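Local structure of Non-sulfated chondroitin lyase E66 (3VSN) at residues R58-N63 against I86-R91; Y208-I213 against T266-D271; D323-L328 against N344-Y349; L447-G452 against D563-F568. The protein cleaves non-sulfated chondroitin as a lyase of the baculovirus occlusion-derived virus envelope and is essential for oral infection of the insect host. One frame throughout, in Å; residues are numbered along the deposited sequence.

Overall arrangement
Contacts 1 and 2 belong to the helical N-terminal part of the chain, their centres about 31 Å apart; contacts 3 and 4 belong to the beta-rich remainder. Contact 1 is partly buried near the periphery, whereas contact 2, about as far out, is buried. Contact 3 is the most central, about 14 Å from the chain centre; contact 4 is buried at about 25 Å. No two share both elements, but 3 and 4 touch through L328 CD2 and F448 CD2, 3.8 Å apart. Contact 2 has no hydrogen bond across its segments and is mainly apolar, contacts 1 and 4 add a tyrosine hydroxyl bond, to a carbonyl and a carboxylate, and contact 3 turns on a charged guanidinium.

Contact 1. Residues R58-N63 against I86-R91; sequences RNWNDN and IGYCVR
The hydroxyl of Y88 donates a hydrogen bond to the backbone carbonyl of R58, with OH 2.8 Å from O. The donor is tilted 31° from the carbonyl plane, while R58 O itself sits at the edge of the phenol ring, near its plane. One helix side chain thereby holds a backbone atom of the extended segment that leads into the short strand 60-61.

Two residues further on, W60 brings the benzo part of its indole over one face of the same tyrosine. Its CZ2 stands 3.5 Å above the plane, over the centre of the ring, and is equally close to CD1 of Y88. The planes meet at 41°, with the six-membered ring of W60 centred 4.8 Å from that of Y88, an oblique aromatic pair. W60 CG lies anti to its carbonyl carbon (chi1 -59°), a turn that swings the indole nearer the helix although its CB bond does not aim there. The two side chains run past each other in opposite directions.

Helix 103-119 adds L105, which touches both aromatic residues, while the guanidinium of R58 leads away to the backbone carbonyl of D67. The contact thus joins the 60-61 and 65-66 hairpin to helix 75-93 within the alpha/alpha toroid. Y88 is gripped in two ways: the hydrogen bond holds the end of the side chain in place, while the indole over one face would hinder the ring from turning.

Contact 2. Residues Y208-I213 against T266-D271; sequences YSLAQI and TYYFGD
Apolar packing carries the contact between L210 and Y268, whose CA atoms lie 6.6 Å apart. The CD2 methyl of L210 approaches CD1 of the Y268 ring to 3.6 Å, obliquely, and the two side chains cross at about a right angle. The other methyl, CD1, rests 3.7 Å from the backbone O of Y268, so the leucine fork spans both the ring and the main chain of that residue. With CG anti to its carbonyl carbon (chi1 -74°), L210 extends this fork toward helix 262-269. A second apolar touch joins I213 CG2 to F269 CZ at 4.3 Å.

The F269 ring also sets its edge against a backbone carbonyl: CE1 is 3.7 Å from L210 O, which lies in the ring plane. One face of F269 is occupied by its own neighbour, with Y268 CB 3.5 Å above the plane and over the ring centre. The edge contact and this covered face help to set the phenyl between the helices.

Polar bonds are few. S209 caps helix 210-214, its OG accepting a weak bond from Q212 N at 3.3 Å, and the Y268 hydroxyl bonds to V197 O of helix 189-205. At the C-terminal end of helix 262-269, G270 leaves helical geometry with a positive phi of 103°.

Helices 189-205, 217-225 and 29-48 also border the contact, T200 touching both L210 and Y268 and I219 both I213 and F269. Packing of this kind between helices distant in sequence is consistent with the alpha/alpha toroid of this polysaccharide lyase.

Contact 3. Residues D323-L328 against N344-Y349; sequences DYSKVL and NRLAYY
A G1 beta bulge, in which K326 and V327 both face A322, shapes the connection between strands 318-322 and 327-331, where the loop 344-349 packs. R345 reaches over from that loop and its NH2 donates to the backbone O of Y324, 2.9 Å away, with an N-H...O angle of 143°. The acceptor lies close to the guanidinium plane, and a bend at chi3 (-58°) helps bring the group to it. The same NH2 meets the edge of the Y324 ring, 3.8 Å from CD1.

Beside it, L346 sends its CD1 methyl to the backbone O of S325 at 3.8 Å, a carbonyl that also accepts from R250 NE. K326 crosses R345 at about a right angle, and its NZ donates to D323 O at 2.7 Å, nearly along the C=O axis.

The L346 side chain is about 10 Å from those of H246, an active-site proton acceptor, and E350, important for catalysis. K326 NZ and R345 NH2 stand 4.4 Å apart, yet E608 OE2 forms salt bridges with both. This shared carboxylate probably offsets the proximity of the two positive charges.

Contact 4. Residues L447-G452 against D563-F568; sequences LFYDHG and DSLRAF
Y449 and D563 both place CG between the backbone N and the carbonyl carbon, with chi1 of 59° and 61°, and in doing so turn their polar ends to one another. The tyrosine hydroxyl donates to the carboxylate, OH to OD2 2.7 Å. It meets that oxygen from above the carboxylate plane, whereas OD2 itself lies at the edge of the tyrosine ring and in its plane; the two planes stand 72° apart. A water lies 2.8 Å from D563 OD2 and accepts from H451 N, the nitrogen of the cis peptide bond between D450 and H451.

The other carboxylate oxygen closes an Asx turn: L565 N donates to D563 OD1 at 3.0 Å, on the anti side. K555 NZ forms a salt bridge with this same OD1, so both oxygens are engaged and the carboxylate is held from several directions. L565 then lays its CD1 methyl 3.6 Å from CE1 of Y449, obliquely to the ring. One face of that ring also receives G452 O, 3.4 Å above the plane and offset toward the rim.

Y449 and G452 exchange backbone bonds across the tight turn between strands 440-449 and 452-461, and strand 566-569 begins just after the Asx turn. The contact therefore links two antiparallel sheets of the beta-rich region, with F454 of strand 452-461 and V578 of strand 575-579 both touching L565.

Contact 1. Residues R58-N63 against I86-R91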
# COMPACT_ATOMS: atom_id res chain seq x y z
N ARG A 58 27.10 -14.94 -5.08
CA ARG A 58 28.37 -14.21 -5.07
C ARG A 58 29.50 -15.10 -4.56
O ARG A 58 29.32 -15.87 -3.61
CB ARG A 58 28.25 -12.94 -4.22
CG ARG A 58 29.25 -11.85 -4.58
CD ARG A 58 29.17 -10.68 -3.62
NE ARG A 58 28.19 -9.67 -4.00
CZ ARG A 58 28.47 -8.56 -4.68
NH1 ARG A 58 29.71 -8.30 -5.06
NH2 ARG A 58 27.50 -7.70 -4.97
N ASN A 59 30.66 -15.01 -5.22
CA ASN A 59 31.85 -15.80 -4.86
C ASN A 59 32.47 -15.39 -3.53
O ASN A 59 32.43 -14.23 -3.14
CB ASN A 59 32.90 -15.72 -5.97
CG ASN A 59 32.59 -16.64 -7.13
OD1 ASN A 59 32.28 -17.82 -6.95
ND2 ASN A 59 32.68 -16.11 -8.35
N TRP A 60 33.07 -16.37 -2.85
CA TRP A 60 33.68 -16.17 -1.54
C TRP A 60 35.11 -15.72 -1.63
O TRP A 60 35.85 -16.14 -2.52
CB TRP A 60 33.59 -17.44 -0.70
CG TRP A 60 32.16 -17.89 -0.48
CD1 TRP A 60 31.39 -18.69 -1.32
CD2 TRP A 60 31.29 -17.57 0.66
NE1 TRP A 60 30.14 -18.89 -0.79
CE2 TRP A 60 30.01 -18.25 0.39
CE3 TRP A 60 31.44 -16.83 1.83
CZ2 TRP A 60 28.94 -18.17 1.27
CZ3 TRP A 60 30.35 -16.76 2.71
CH2 TRP A 60 29.13 -17.41 2.44
N ASN A 61 35.51 -14.87 -0.69
CA ASN A 61 36.83 -14.25 -0.67
C ASN A 61 37.33 -14.19 0.78
O ASN A 61 36.63 -13.66 1.65
CB ASN A 61 36.72 -12.85 -1.29
CG ASN A 61 38.03 -12.10 -1.29
OD1 ASN A 61 38.56 -11.74 -0.24
ND2 ASN A 61 38.55 -11.81 -2.48
N ASP A 62 38.52 -14.73 1.04
CA ASP A 62 39.05 -14.81 2.42
C ASP A 62 39.39 -13.47 3.06
O ASP A 62 39.61 -13.40 4.27
CB ASP A 62 40.25 -15.77 2.51
CG ASP A 62 39.92 -17.08 3.22
OD1 ASP A 62 38.77 -17.26 3.67
OD2 ASP A 62 40.83 -17.93 3.34
N ASN A 63 39.44 -12.41 2.26
CA ASN A 63 39.74 -11.07 2.76
C ASN A 63 38.49 -10.23 3.01
O ASN A 63 38.34 -9.62 4.08
CB ASN A 63 40.69 -10.34 1.80
CG ASN A 63 42.05 -10.99 1.71
OD1 ASN A 63 42.51 -11.35 0.62
ND2 ASN A 63 42.72 -11.16 2.85
N ILE A 86 23.25 -13.48 5.13
CA ILE A 86 21.90 -13.87 5.53
C ILE A 86 21.20 -14.63 4.40
O ILE A 86 20.58 -15.67 4.63
CB ILE A 86 21.06 -12.66 6.01
CG1 ILE A 86 21.64 -12.09 7.31
CG2 ILE A 86 19.59 -13.06 6.21
CD1 ILE A 86 21.16 -10.70 7.66
N GLY A 87 21.34 -14.13 3.17
CA GLY A 87 20.79 -14.81 1.99
C GLY A 87 21.31 -16.23 1.83
O GLY A 87 20.56 -17.14 1.47
N TYR A 88 22.60 -16.42 2.12
CA TYR A 88 23.22 -17.75 2.07
C TYR A 88 22.74 -18.66 3.20
O TYR A 88 22.64 -19.88 3.01
CB TYR A 88 24.75 -17.65 2.07
CG TYR A 88 25.37 -17.59 0.69
CD1 TYR A 88 26.04 -16.45 0.25
CD2 TYR A 88 25.30 -18.69 -0.17
CE1 TYR A 88 26.62 -16.41 -1.01
CE2 TYR A 88 25.87 -18.65 -1.44
CZ TYR A 88 26.53 -17.51 -1.85
OH TYR A 88 27.10 -17.47 -3.10
N CYS A 89 22.44 -18.09 4.37
CA CYS A 89 21.83 -18.85 5.47
C CYS A 89 20.50 -19.44 5.04
O CYS A 89 20.21 -20.61 5.32
CB CYS A 89 21.62 -17.97 6.70
SG CYS A 89 23.13 -17.54 7.57
N VAL A 90 19.68 -18.64 4.36
CA VAL A 90 18.37 -19.08 3.88
C VAL A 90 18.53 -20.21 2.85
O VAL A 90 17.79 -21.20 2.90
CB VAL A 90 17.55 -17.89 3.31
CG1 VAL A 90 16.20 -18.36 2.77
CG2 VAL A 90 17.34 -16.83 4.38
N ARG A 91 19.50 -20.07 1.96
CA ARG A 91 19.84 -21.11 0.98
C ARG A 91 20.29 -22.41 1.66
O ARG A 91 19.85 -23.50 1.29
CB ARG A 91 20.94 -20.64 0.02
CG ARG A 91 20.51 -19.54 -0.95
CD ARG A 91 21.51 -19.42 -2.10
NE ARG A 91 21.53 -20.63 -2.91
CZ ARG A 91 22.35 -20.85 -3.93
NH1 ARG A 91 23.25 -19.94 -4.29
NH2 ARG A 91 22.28 -22.00 -4.60

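Contact 2. Residues Y208-I213 against T266-D271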
# COMPACT_ATOMS: atom_id res chain seq x y z
N TYR A 208 18.97 -16.89 29.85
CA TYR A 208 17.79 -16.21 30.38
C TYR A 208 16.51 -16.77 29.75
O TYR A 208 16.47 -17.06 28.55
CB TYR A 208 17.86 -14.71 30.12
CG TYR A 208 18.97 -13.98 30.85
CD1 TYR A 208 18.84 -13.64 32.19
CD2 TYR A 208 20.14 -13.61 30.18
CE1 TYR A 208 19.85 -12.96 32.86
CE2 TYR A 208 21.15 -12.93 30.84
CZ TYR A 208 21.01 -12.61 32.18
OH TYR A 208 22.02 -11.93 32.82
N SER A 209 15.46 -16.92 30.56
CA SER A 209 14.16 -17.35 30.05
C SER A 209 13.45 -16.17 29.37
O SER A 209 13.76 -15.02 29.67
CB SER A 209 13.29 -17.94 31.16
OG SER A 209 12.74 -16.92 31.98
N LEU A 210 12.52 -16.47 28.48
CA LEU A 210 11.74 -15.44 27.80
C LEU A 210 10.96 -14.56 28.78
O LEU A 210 10.83 -13.35 28.56
CB LEU A 210 10.83 -16.04 26.72
CG LEU A 210 11.55 -16.51 25.45
CD1 LEU A 210 10.65 -17.38 24.58
CD2 LEU A 210 12.09 -15.33 24.66
N ALA A 211 10.46 -15.16 29.86
CA ALA A 211 9.77 -14.41 30.92
C ALA A 211 10.68 -13.37 31.57
O ALA A 211 10.22 -12.28 31.92
CB ALA A 211 9.20 -15.36 31.97
N GLN A 212 11.96 -13.70 31.73
CA GLN A 212 12.95 -12.76 32.28
C GLN A 212 13.25 -11.62 31.31
O GLN A 212 13.25 -10.45 31.70
CB GLN A 212 14.26 -13.48 32.64
CG GLN A 212 14.16 -14.49 33.77
CD GLN A 212 15.52 -15.01 34.18
OE1 GLN A 212 16.23 -14.40 34.98
NE2 GLN A 212 15.91 -16.16 33.63
N ILE A 213 13.52 -11.98 30.06
CA ILE A 213 13.85 -11.02 29.00
C ILE A 213 12.72 -10.01 28.82
O ILE A 213 12.96 -8.81 28.67
CB ILE A 213 14.17 -11.74 27.67
CG1 ILE A 213 15.36 -12.69 27.84
CG2 ILE A 213 14.47 -10.73 26.56
CD1 ILE A 213 15.37 -13.86 26.89
N THR A 266 5.61 -12.13 18.57
CA THR A 266 4.45 -12.96 18.90
C THR A 266 4.90 -14.32 19.43
O THR A 266 4.32 -14.83 20.40
CB THR A 266 3.49 -13.08 17.69
OG1 THR A 266 2.95 -11.79 17.40
CG2 THR A 266 2.34 -14.04 18.00
N TYR A 267 5.93 -14.90 18.81
CA TYR A 267 6.50 -16.16 19.31
C TYR A 267 7.12 -15.97 20.69
O TYR A 267 6.84 -16.74 21.61
CB TYR A 267 7.54 -16.74 18.34
CG TYR A 267 8.08 -18.07 18.84
CD1 TYR A 267 9.10 -18.12 19.79
CD2 TYR A 267 7.56 -19.28 18.38
CE1 TYR A 267 9.58 -19.32 20.28
CE2 TYR A 267 8.04 -20.49 18.85
CZ TYR A 267 9.05 -20.50 19.80
OH TYR A 267 9.53 -21.70 20.27
N TYR A 268 7.97 -14.94 20.82
CA TYR A 268 8.68 -14.64 22.06
C TYR A 268 7.76 -14.34 23.25
O TYR A 268 7.92 -14.91 24.33
CB TYR A 268 9.57 -13.41 21.88
CG TYR A 268 10.85 -13.56 21.09
CD1 TYR A 268 11.60 -14.74 21.10
CD2 TYR A 268 11.35 -12.48 20.36
CE1 TYR A 268 12.79 -14.85 20.39
CE2 TYR A 268 12.53 -12.58 19.64
CZ TYR A 268 13.25 -13.76 19.66
OH TYR A 268 14.42 -13.83 18.94
N PHE A 269 6.80 -13.43 23.04
CA PHE A 269 6.07 -12.83 24.15
C PHE A 269 4.55 -13.02 24.13
O PHE A 269 3.85 -12.50 25.00
CB PHE A 269 6.46 -11.35 24.30
CG PHE A 269 7.95 -11.11 24.36
CD1 PHE A 269 8.72 -11.71 25.36
CD2 PHE A 269 8.57 -10.30 23.42
CE1 PHE A 269 10.09 -11.50 25.41
CE2 PHE A 269 9.94 -10.09 23.48
CZ PHE A 269 10.70 -10.69 24.47
N GLY A 270 4.04 -13.77 23.15
CA GLY A 270 2.64 -14.20 23.16
C GLY A 270 1.71 -13.43 22.23
O GLY A 270 2.08 -12.39 21.67
N ASP A 271 0.50 -13.95 22.10
CA ASP A 271 -0.51 -13.43 21.17
C ASP A 271 -1.14 -12.09 21.58
O ASP A 271 -1.98 -11.57 20.85
CB ASP A 271 -1.62 -14.47 20.96
CG ASP A 271 -1.13 -15.74 20.31
OD1 ASP A 271 -0.34 -15.67 19.35
OD2 ASP A 271 -1.55 -16.84 20.76

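Contact 3. Residues D323-L328 against N344-Y349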
# COMPACT_ATOMS: atom_id res chain seq x y z
N ASP A 323 -13.62 3.84 6.22
CA ASP A 323 -14.62 4.90 6.07
C ASP A 323 -14.17 6.28 6.57
O ASP A 323 -14.72 7.30 6.16
CB ASP A 323 -15.93 4.51 6.76
CG ASP A 323 -16.59 3.28 6.14
OD1 ASP A 323 -16.22 2.87 5.02
OD2 ASP A 323 -17.49 2.73 6.81
N TYR A 324 -13.20 6.30 7.48
CA TYR A 324 -12.66 7.55 8.01
C TYR A 324 -11.41 8.01 7.25
O TYR A 324 -11.26 9.20 6.96
CB TYR A 324 -12.30 7.39 9.48
CG TYR A 324 -13.47 7.46 10.43
CD1 TYR A 324 -14.00 8.69 10.81
CD2 TYR A 324 -14.02 6.30 10.98
CE1 TYR A 324 -15.07 8.77 11.70
CE2 TYR A 324 -15.08 6.36 11.87
CZ TYR A 324 -15.60 7.60 12.22
OH TYR A 324 -16.66 7.66 13.10
N SER A 325 -10.52 7.07 6.96
CA SER A 325 -9.25 7.36 6.29
C SER A 325 -9.42 7.45 4.78
O SER A 325 -8.56 7.99 4.08
CB SER A 325 -8.22 6.29 6.64
OG SER A 325 -8.00 6.24 8.04
N LYS A 326 -10.55 6.92 4.29
CA LYS A 326 -11.00 7.04 2.89
C LYS A 326 -10.23 6.15 1.90
O LYS A 326 -9.51 6.65 1.03
CB LYS A 326 -11.05 8.50 2.40
CG LYS A 326 -11.66 9.51 3.38
CD LYS A 326 -13.07 9.12 3.81
CE LYS A 326 -13.67 10.16 4.74
NZ LYS A 326 -15.06 9.83 5.15
N VAL A 327 -10.38 4.84 2.05
CA VAL A 327 -9.81 3.89 1.10
C VAL A 327 -10.87 2.83 0.80
O VAL A 327 -11.49 2.28 1.71
CB VAL A 327 -8.52 3.21 1.63
CG1 VAL A 327 -7.97 2.22 0.61
CG2 VAL A 327 -7.45 4.25 1.95
N LEU A 328 -11.10 2.58 -0.49
CA LEU A 328 -11.94 1.47 -0.94
C LEU A 328 -11.08 0.54 -1.78
O LEU A 328 -10.44 0.98 -2.74
CB LEU A 328 -13.13 1.99 -1.76
CG LEU A 328 -13.99 0.95 -2.51
CD1 LEU A 328 -14.76 0.06 -1.53
CD2 LEU A 328 -14.95 1.63 -3.48
N ASN A 344 -10.41 16.30 4.52
CA ASN A 344 -9.69 17.45 5.07
C ASN A 344 -8.80 17.10 6.28
O ASN A 344 -7.90 17.86 6.64
CB ASN A 344 -10.66 18.57 5.44
CG ASN A 344 -11.78 18.10 6.35
OD1 ASN A 344 -12.90 17.88 5.91
ND2 ASN A 344 -11.46 17.91 7.63
N ARG A 345 -9.06 15.94 6.90
CA ARG A 345 -8.27 15.46 8.05
C ARG A 345 -6.89 14.91 7.69
O ARG A 345 -6.01 14.82 8.56
CB ARG A 345 -9.04 14.37 8.80
CG ARG A 345 -10.24 14.87 9.61
CD ARG A 345 -10.78 13.74 10.48
NE ARG A 345 -11.17 12.58 9.69
CZ ARG A 345 -12.39 12.40 9.18
NH1 ARG A 345 -13.35 13.29 9.39
NH2 ARG A 345 -12.65 11.32 8.46
N LEU A 346 -6.69 14.52 6.43
CA LEU A 346 -5.45 13.87 6.03
C LEU A 346 -4.85 14.51 4.78
O LEU A 346 -5.57 15.03 3.93
CB LEU A 346 -5.66 12.36 5.80
CG LEU A 346 -6.08 11.50 7.00
CD1 LEU A 346 -6.52 10.12 6.54
CD2 LEU A 346 -4.96 11.39 8.03
N ALA A 347 -3.52 14.46 4.68
CA ALA A 347 -2.81 14.96 3.51
C ALA A 347 -3.29 14.24 2.26
O ALA A 347 -3.54 13.03 2.29
CB ALA A 347 -1.31 14.79 3.67
N TYR A 348 -3.44 14.97 1.16
CA TYR A 348 -3.69 14.35 -0.13
C TYR A 348 -2.37 14.06 -0.84
O TYR A 348 -2.33 13.30 -1.81
CB TYR A 348 -4.62 15.20 -1.01
CG TYR A 348 -4.01 16.47 -1.57
CD1 TYR A 348 -4.16 17.69 -0.92
CD2 TYR A 348 -3.30 16.45 -2.78
CE1 TYR A 348 -3.62 18.86 -1.44
CE2 TYR A 348 -2.76 17.61 -3.31
CZ TYR A 348 -2.92 18.81 -2.63
OH TYR A 348 -2.38 19.95 -3.16
N TYR A 349 -1.29 14.65 -0.35
CA TYR A 349 0.02 14.51 -0.98
C TYR A 349 1.16 14.85 -0.04
O TYR A 349 1.00 15.66 0.88
CB TYR A 349 0.10 15.37 -2.25
CG TYR A 349 1.37 15.18 -3.05
CD1 TYR A 349 1.76 13.92 -3.48
CD2 TYR A 349 2.18 16.27 -3.38
CE1 TYR A 349 2.92 13.74 -4.21
CE2 TYR A 349 3.34 16.10 -4.12
CZ TYR A 349 3.70 14.84 -4.53
OH TYR A 349 4.86 14.66 -5.26

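Contact 4. Residues L447-G452 against D563-F568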
# COMPACT_ATOMS: atom_id res chain seq x y z
N LEU A 447 -17.31 2.94 -9.06
CA LEU A 447 -17.93 1.68 -8.65
C LEU A 447 -17.10 0.49 -9.10
O LEU A 447 -16.83 0.34 -10.30
CB LEU A 447 -19.37 1.58 -9.19
CG LEU A 447 -20.14 0.29 -8.91
CD1 LEU A 447 -20.52 0.17 -7.44
CD2 LEU A 447 -21.38 0.22 -9.79
N PHE A 448 -16.69 -0.34 -8.15
CA PHE A 448 -16.02 -1.61 -8.45
C PHE A 448 -17.04 -2.75 -8.37
O PHE A 448 -17.87 -2.78 -7.46
CB PHE A 448 -14.88 -1.91 -7.45
CG PHE A 448 -13.71 -0.96 -7.53
CD1 PHE A 448 -12.86 -0.97 -8.63
CD2 PHE A 448 -13.44 -0.09 -6.48
CE1 PHE A 448 -11.77 -0.10 -8.69
CE2 PHE A 448 -12.36 0.78 -6.53
CZ PHE A 448 -11.52 0.78 -7.64
N TYR A 449 -16.97 -3.68 -9.32
CA TYR A 449 -17.85 -4.84 -9.37
C TYR A 449 -17.14 -5.98 -10.11
O TYR A 449 -16.03 -5.79 -10.61
CB TYR A 449 -19.17 -4.48 -10.08
CG TYR A 449 -18.95 -3.98 -11.50
CD1 TYR A 449 -18.68 -2.63 -11.76
CD2 TYR A 449 -18.96 -4.87 -12.57
CE1 TYR A 449 -18.45 -2.19 -13.06
CE2 TYR A 449 -18.73 -4.44 -13.87
CZ TYR A 449 -18.48 -3.10 -14.10
OH TYR A 449 -18.27 -2.67 -15.40
N ASP A 450 -17.75 -7.16 -10.19
CA ASP A 450 -17.19 -8.24 -11.01
C ASP A 450 -17.75 -8.10 -12.43
O ASP A 450 -18.95 -8.25 -12.61
CB ASP A 450 -17.56 -9.61 -10.43
CG ASP A 450 -17.06 -9.82 -9.00
OD1 ASP A 450 -15.96 -9.34 -8.65
OD2 ASP A 450 -17.76 -10.49 -8.22
N HIS A 451 -16.93 -7.81 -13.45
CA HIS A 451 -15.47 -7.71 -13.40
C HIS A 451 -15.00 -6.40 -13.99
O HIS A 451 -14.33 -6.38 -15.04
CB HIS A 451 -14.84 -8.85 -14.18
CG HIS A 451 -15.19 -10.22 -13.66
ND1 HIS A 451 -14.35 -10.93 -12.88
CD2 HIS A 451 -16.32 -11.01 -13.84
CE1 HIS A 451 -14.92 -12.11 -12.57
NE2 HIS A 451 -16.13 -12.16 -13.15
N GLY A 452 -15.34 -5.30 -13.34
CA GLY A 452 -14.98 -4.00 -13.89
C GLY A 452 -15.11 -2.84 -12.93
O GLY A 452 -15.30 -3.03 -11.73
N ASP A 563 -19.58 -6.72 -19.76
CA ASP A 563 -20.85 -6.53 -19.08
C ASP A 563 -21.70 -5.51 -19.82
O ASP A 563 -21.23 -4.87 -20.76
CB ASP A 563 -20.62 -6.08 -17.63
CG ASP A 563 -19.87 -4.76 -17.55
OD1 ASP A 563 -20.43 -3.73 -17.99
OD2 ASP A 563 -18.73 -4.75 -17.04
N SER A 564 -22.94 -5.34 -19.38
CA SER A 564 -23.85 -4.38 -20.00
C SER A 564 -24.21 -3.25 -19.03
O SER A 564 -25.37 -2.84 -18.94
CB SER A 564 -25.10 -5.10 -20.51
OG SER A 564 -24.74 -6.10 -21.45
N LEU A 565 -23.21 -2.74 -18.32
CA LEU A 565 -23.42 -1.64 -17.38
C LEU A 565 -24.05 -0.43 -18.07
O LEU A 565 -23.65 -0.05 -19.17
CB LEU A 565 -22.09 -1.25 -16.72
CG LEU A 565 -22.09 -0.09 -15.71
CD1 LEU A 565 -20.98 -0.30 -14.69
CD2 LEU A 565 -21.93 1.25 -16.42
N ARG A 566 -25.06 0.15 -17.42
CA ARG A 566 -25.66 1.40 -17.87
C ARG A 566 -25.70 2.38 -16.70
O ARG A 566 -25.77 1.97 -15.54
CB ARG A 566 -27.07 1.16 -18.43
CG ARG A 566 -27.15 0.19 -19.60
CD ARG A 566 -26.54 0.77 -20.88
NE ARG A 566 -26.64 -0.15 -22.01
CZ ARG A 566 -25.73 -1.06 -22.36
NH1 ARG A 566 -24.61 -1.19 -21.65
NH2 ARG A 566 -25.94 -1.84 -23.41
N ALA A 567 -25.65 3.68 -17.01
CA ALA A 567 -25.74 4.71 -15.98
C ALA A 567 -26.73 5.78 -16.41
O ALA A 567 -26.89 6.05 -17.60
CB ALA A 567 -24.38 5.32 -15.68
N PHE A 568 -27.38 6.40 -15.43
CA PHE A 568 -28.47 7.33 -15.70
C PHE A 568 -28.39 8.53 -14.79
O PHE A 568 -28.03 8.41 -13.62
CB PHE A 568 -29.83 6.65 -15.49
CG PHE A 568 -30.00 5.36 -16.25
CD1 PHE A 568 -30.45 5.36 -17.56
CD2 PHE A 568 -29.74 4.14 -15.63
CE1 PHE A 568 -30.61 4.17 -18.26
CE2 PHE A 568 -29.91 2.94 -16.32
CZ PHE A 568 -30.35 2.96 -17.64
O HOH W 1 -17.55 -7.15 -16.09